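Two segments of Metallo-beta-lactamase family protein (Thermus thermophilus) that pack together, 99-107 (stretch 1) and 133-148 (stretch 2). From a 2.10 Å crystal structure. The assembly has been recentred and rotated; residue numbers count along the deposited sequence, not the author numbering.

Stretch 1, residues 99-107: GHRFWREPE
Stretch 2 (133-148) TVEKTRERVHPPQNPL

The contact between these two stretches illustrates a common principle: a single arginine, Arg138, donates two hydrogen bonds to one backbone carbonyl, Phe102 O, near the end of a helix, while aromatic and proline side chains pack around it.

Stretch 1 is helical from Gly99 to Arg104 and leaves helical phi/psi at Glu105 (-123/85), with Pro106 following at -54/-21. Stretch 2 begins as a helix at Thr133, passes through a type I turn from Arg138 to Val141, and then runs extended through Pro143 (-69/141) and Pro144 (-70/147). The two helix axes are nearly perpendicular, at 89°, and come no closer than 12.2 Å, and contact is made largely through side chains, Arg138 and Trp103 prominent among them. The backbones draw nearer beyond the turn, where the CA atoms of Arg104 and Pro143 lie 6.3 Å apart.

Arg138 is the principal bridge. With chi1 m (-74°), chi2 and chi3 t and chi4 at -86°, it extends until NH1 and NH2 both donate to Phe102 O, at 2.8 Å from NH1 and 3.0 Å from NH2. One face of its guanidinium meets the Phe102 ring in a cation-pi interaction, with Arg138 CZ 4.3 Å from the ring centroid and 21° off the normal; Pro106 CA covers the opposite face, 3.6 Å from Arg138 NH2. A water extends the polar network, donating to Trp103 O and accepting from Arg138 NH1, each 2.7 Å from its oxygen.

Phe102 (chi1 t, chi2 86°) also brings CZ to 4.2 Å from Val134 CG1. Trp103 (chi1 m, chi2 121°) has the largest buried area of stretch 1 in this contact. Val141, chi1 t, lies over one face of the indole, its CG2 4.1 Å from the six-membered ring centroid and 12° off the normal, a CH-pi contact. Arg138 CG approaches the ring edge, 3.7 Å from Trp103 CZ3, and Thr137 CG2 sits 3.6 Å from Trp103 CH2. Trp103 CB meets Pro143 CG at 3.9 Å.

Against the later part of stretch 2, Arg104 of stretch 1 curls through m rotamers at chi1, chi2 and chi3, placing its CD 3.6 Å from both Pro143 CB and Pro144 O. His100 (chi1 t, chi2 58°) presents its ring edge to Pro144 O, 3.4 Å from CE1, and its NE2 lies 3.7 Å from Pro147 CG. A second water hydrogen-bonds to His100 NE2 at 2.9 Å and donates weakly to Gln145 O at 3.4 Å, extending the link between the stretches.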

# COMPACT_ATOMS: atom_id res chain seq x y z
N GLY A 99 -10.73 -1.94 -0.67
CA GLY A 99 -10.01 -2.10 0.60
C GLY A 99 -10.70 -1.47 1.80
O GLY A 99 -10.70 -2.05 2.89
N HIS A 100 -11.28 -0.29 1.61
CA HIS A 100 -12.05 0.38 2.66
C HIS A 100 -13.28 -0.44 3.07
O HIS A 100 -13.52 -0.63 4.26
CB HIS A 100 -12.45 1.80 2.24
CG HIS A 100 -13.29 2.52 3.26
ND1 HIS A 100 -12.88 2.74 4.55
CD2 HIS A 100 -14.52 3.08 3.15
CE1 HIS A 100 -13.82 3.39 5.21
NE2 HIS A 100 -14.82 3.62 4.38
N ARG A 101 -14.04 -0.91 2.08
CA ARG A 101 -15.19 -1.79 2.32
C ARG A 101 -14.78 -3.07 3.06
O ARG A 101 -15.50 -3.54 3.94
CB ARG A 101 -15.90 -2.14 1.02
CG ARG A 101 -17.24 -2.83 1.23
CD ARG A 101 -17.97 -3.13 -0.06
NE ARG A 101 -19.29 -3.71 0.23
CZ ARG A 101 -19.97 -4.50 -0.59
NH1 ARG A 101 -19.48 -4.84 -1.78
NH2 ARG A 101 -21.16 -4.97 -0.22
N PHE A 102 -13.63 -3.62 2.68
CA PHE A 102 -13.08 -4.81 3.34
C PHE A 102 -13.00 -4.65 4.86
O PHE A 102 -13.34 -5.57 5.61
CB PHE A 102 -11.70 -5.15 2.75
CG PHE A 102 -11.02 -6.32 3.39
CD1 PHE A 102 -11.29 -7.62 2.96
CD2 PHE A 102 -10.11 -6.14 4.43
CE1 PHE A 102 -10.67 -8.71 3.55
CE2 PHE A 102 -9.49 -7.22 5.03
CZ PHE A 102 -9.77 -8.51 4.59
N TRP A 103 -12.57 -3.47 5.32
CA TRP A 103 -12.47 -3.18 6.75
C TRP A 103 -13.82 -2.85 7.38
O TRP A 103 -14.13 -3.31 8.48
CB TRP A 103 -11.47 -2.05 7.03
CG TRP A 103 -10.05 -2.36 6.62
CD1 TRP A 103 -9.28 -1.66 5.73
CD2 TRP A 103 -9.23 -3.44 7.09
NE1 TRP A 103 -8.04 -2.24 5.62
CE2 TRP A 103 -7.98 -3.33 6.44
CE3 TRP A 103 -9.43 -4.49 8.00
CZ2 TRP A 103 -6.94 -4.23 6.67
CZ3 TRP A 103 -8.39 -5.38 8.23
CH2 TRP A 103 -7.16 -5.25 7.56
N ARG A 104 -14.62 -2.04 6.68
CA ARG A 104 -15.92 -1.58 7.19
C ARG A 104 -16.96 -2.69 7.24
O ARG A 104 -17.78 -2.74 8.17
CB ARG A 104 -16.45 -0.41 6.35
CG ARG A 104 -15.77 0.94 6.60
CD ARG A 104 -15.94 1.43 8.05
NE ARG A 104 -17.24 2.02 8.34
CZ ARG A 104 -18.00 2.67 7.45
NH2 ARG A 104 -19.17 3.17 7.83
N GLU A 105 -16.94 -3.58 6.25
CA GLU A 105 -17.90 -4.67 6.14
C GLU A 105 -17.17 -6.01 6.08
O GLU A 105 -16.90 -6.53 4.99
CB GLU A 105 -18.77 -4.50 4.89
CG GLU A 105 -19.56 -3.20 4.83
CD GLU A 105 -20.29 -3.04 3.51
OE1 GLU A 105 -20.69 -4.06 2.91
OE2 GLU A 105 -20.46 -1.88 3.07
N PRO A 106 -16.84 -6.57 7.26
CA PRO A 106 -16.04 -7.79 7.35
C PRO A 106 -16.59 -8.97 6.55
O PRO A 106 -15.83 -9.89 6.24
CB PRO A 106 -16.07 -8.11 8.85
CG PRO A 106 -16.26 -6.79 9.50
CD PRO A 106 -17.20 -6.06 8.60
N GLU A 107 -17.88 -8.95 6.23
CA GLU A 107 -18.53 -10.06 5.53
C GLU A 107 -18.73 -9.82 4.03
O GLU A 107 -19.22 -10.69 3.32
CB GLU A 107 -19.87 -10.39 6.20
N THR A 133 -4.93 -14.75 11.24
CA THR A 133 -4.07 -13.58 11.38
C THR A 133 -4.81 -12.32 10.94
O THR A 133 -4.51 -11.22 11.41
CB THR A 133 -2.79 -13.72 10.54
OG1 THR A 133 -3.14 -13.99 9.18
CG2 THR A 133 -1.91 -14.86 11.06
N VAL A 134 -5.78 -12.50 10.04
CA VAL A 134 -6.65 -11.42 9.56
C VAL A 134 -7.54 -10.90 10.69
O VAL A 134 -7.73 -9.69 10.83
CB VAL A 134 -7.49 -11.87 8.33
CG1 VAL A 134 -8.50 -10.79 7.93
CG2 VAL A 134 -6.58 -12.20 7.16
N GLU A 135 -8.08 -11.81 11.50
CA GLU A 135 -8.87 -11.44 12.67
C GLU A 135 -8.04 -10.62 13.65
O GLU A 135 -8.52 -9.62 14.19
CB GLU A 135 -9.44 -12.68 13.37
N LYS A 136 -6.79 -11.04 13.87
CA LYS A 136 -5.86 -10.32 14.73
C LYS A 136 -5.55 -8.93 14.18
O LYS A 136 -5.43 -7.97 14.94
CB LYS A 136 -4.56 -11.12 14.92
N THR A 137 -5.42 -8.83 12.86
CA THR A 137 -5.23 -7.56 12.17
C THR A 137 -6.45 -6.64 12.31
O THR A 137 -6.30 -5.48 12.68
CB THR A 137 -4.89 -7.79 10.68
OG1 THR A 137 -3.65 -8.50 10.58
CG2 THR A 137 -4.77 -6.47 9.92
N ARG A 138 -7.64 -7.17 12.02
CA ARG A 138 -8.90 -6.41 12.14
C ARG A 138 -9.08 -5.77 13.51
O ARG A 138 -9.62 -4.66 13.61
CB ARG A 138 -10.10 -7.31 11.83
CG ARG A 138 -10.30 -7.64 10.37
CD ARG A 138 -11.64 -8.31 10.14
NE ARG A 138 -11.86 -8.66 8.73
CZ ARG A 138 -12.36 -7.83 7.82
NH1 ARG A 138 -12.69 -6.59 8.14
NH2 ARG A 138 -12.52 -8.24 6.57
N GLU A 139 -8.64 -6.46 14.56
CA GLU A 139 -8.71 -5.97 15.93
C GLU A 139 -7.81 -4.74 16.14
O GLU A 139 -8.06 -3.94 17.05
CB GLU A 139 -8.32 -7.07 16.92
N ARG A 140 -6.79 -4.61 15.31
CA ARG A 140 -5.83 -3.50 15.38
C ARG A 140 -6.21 -2.35 14.44
O ARG A 140 -5.54 -1.32 14.40
CB ARG A 140 -4.42 -4.01 15.06
CG ARG A 140 -3.99 -5.22 15.88
CD ARG A 140 -2.50 -5.48 15.77
NE ARG A 140 -2.13 -6.22 14.57
CZ ARG A 140 -1.64 -7.46 14.56
NH1 ARG A 140 -1.44 -8.11 15.70
NH2 ARG A 140 -1.35 -8.03 13.40
N VAL A 141 -7.29 -2.55 13.68
CA VAL A 141 -7.72 -1.57 12.69
C VAL A 141 -8.98 -0.83 13.14
O VAL A 141 -9.98 -1.46 13.50
CB VAL A 141 -7.92 -2.20 11.30
CG1 VAL A 141 -8.54 -1.21 10.32
CG2 VAL A 141 -6.58 -2.72 10.76
N HIS A 142 -8.91 0.49 13.10
CA HIS A 142 -10.04 1.36 13.43
C HIS A 142 -10.42 2.14 12.17
O HIS A 142 -9.85 3.20 11.90
CB HIS A 142 -9.66 2.32 14.56
CG HIS A 142 -9.16 1.62 15.79
ND1 HIS A 142 -9.95 1.40 16.90
CD2 HIS A 142 -7.95 1.07 16.07
CE1 HIS A 142 -9.25 0.75 17.81
NE2 HIS A 142 -8.04 0.54 17.34
N PRO A 143 -11.37 1.60 11.39
CA PRO A 143 -11.75 2.21 10.11
C PRO A 143 -12.48 3.55 10.30
O PRO A 143 -13.28 3.68 11.23
CB PRO A 143 -12.69 1.17 9.49
CG PRO A 143 -12.49 -0.08 10.28
CD PRO A 143 -12.14 0.37 11.65
N PRO A 144 -12.19 4.53 9.42
CA PRO A 144 -12.90 5.80 9.47
C PRO A 144 -14.34 5.62 9.02
O PRO A 144 -14.62 4.77 8.17
CB PRO A 144 -12.12 6.68 8.48
CG PRO A 144 -11.50 5.73 7.53
CD PRO A 144 -11.19 4.50 8.34
N GLN A 145 -15.25 6.41 9.60
CA GLN A 145 -16.67 6.32 9.27
C GLN A 145 -17.02 7.21 8.08
O GLN A 145 -17.78 6.80 7.20
CB GLN A 145 -17.53 6.70 10.47
CG GLN A 145 -17.91 5.52 11.35
CD GLN A 145 -16.71 4.86 11.99
OE1 GLN A 145 -15.93 5.52 12.68
NE2 GLN A 145 -16.54 3.56 11.75
N ASN A 146 -16.45 8.41 8.06
CA ASN A 146 -16.75 9.39 7.03
C ASN A 146 -15.48 9.91 6.32
O ASN A 146 -15.25 11.13 6.32
CB ASN A 146 -17.53 10.58 7.62
CG ASN A 146 -18.65 10.14 8.57
OD1 ASN A 146 -19.49 9.32 8.22
ND2 ASN A 146 -18.65 10.71 9.77
N PRO A 147 -14.67 9.01 5.73
CA PRO A 147 -13.51 9.52 4.99
C PRO A 147 -13.95 10.28 3.74
O PRO A 147 -15.00 9.98 3.16
CB PRO A 147 -12.75 8.24 4.60
CG PRO A 147 -13.79 7.17 4.58
CD PRO A 147 -14.76 7.54 5.67
N LEU A 148 -13.16 11.28 3.35
CA LEU A 148 -13.44 12.07 2.15
C LEU A 148 -12.63 11.54 0.97
O LEU A 148 -11.42 11.33 1.09
CB LEU A 148 -13.13 13.55 2.40
CG LEU A 148 -14.09 14.31 3.32
CD1 LEU A 148 -13.50 15.64 3.72
CD2 LEU A 148 -15.45 14.51 2.63
O HOH W 1 -17.34 4.97 4.37
O HOH W 2 -12.79 -4.91 10.20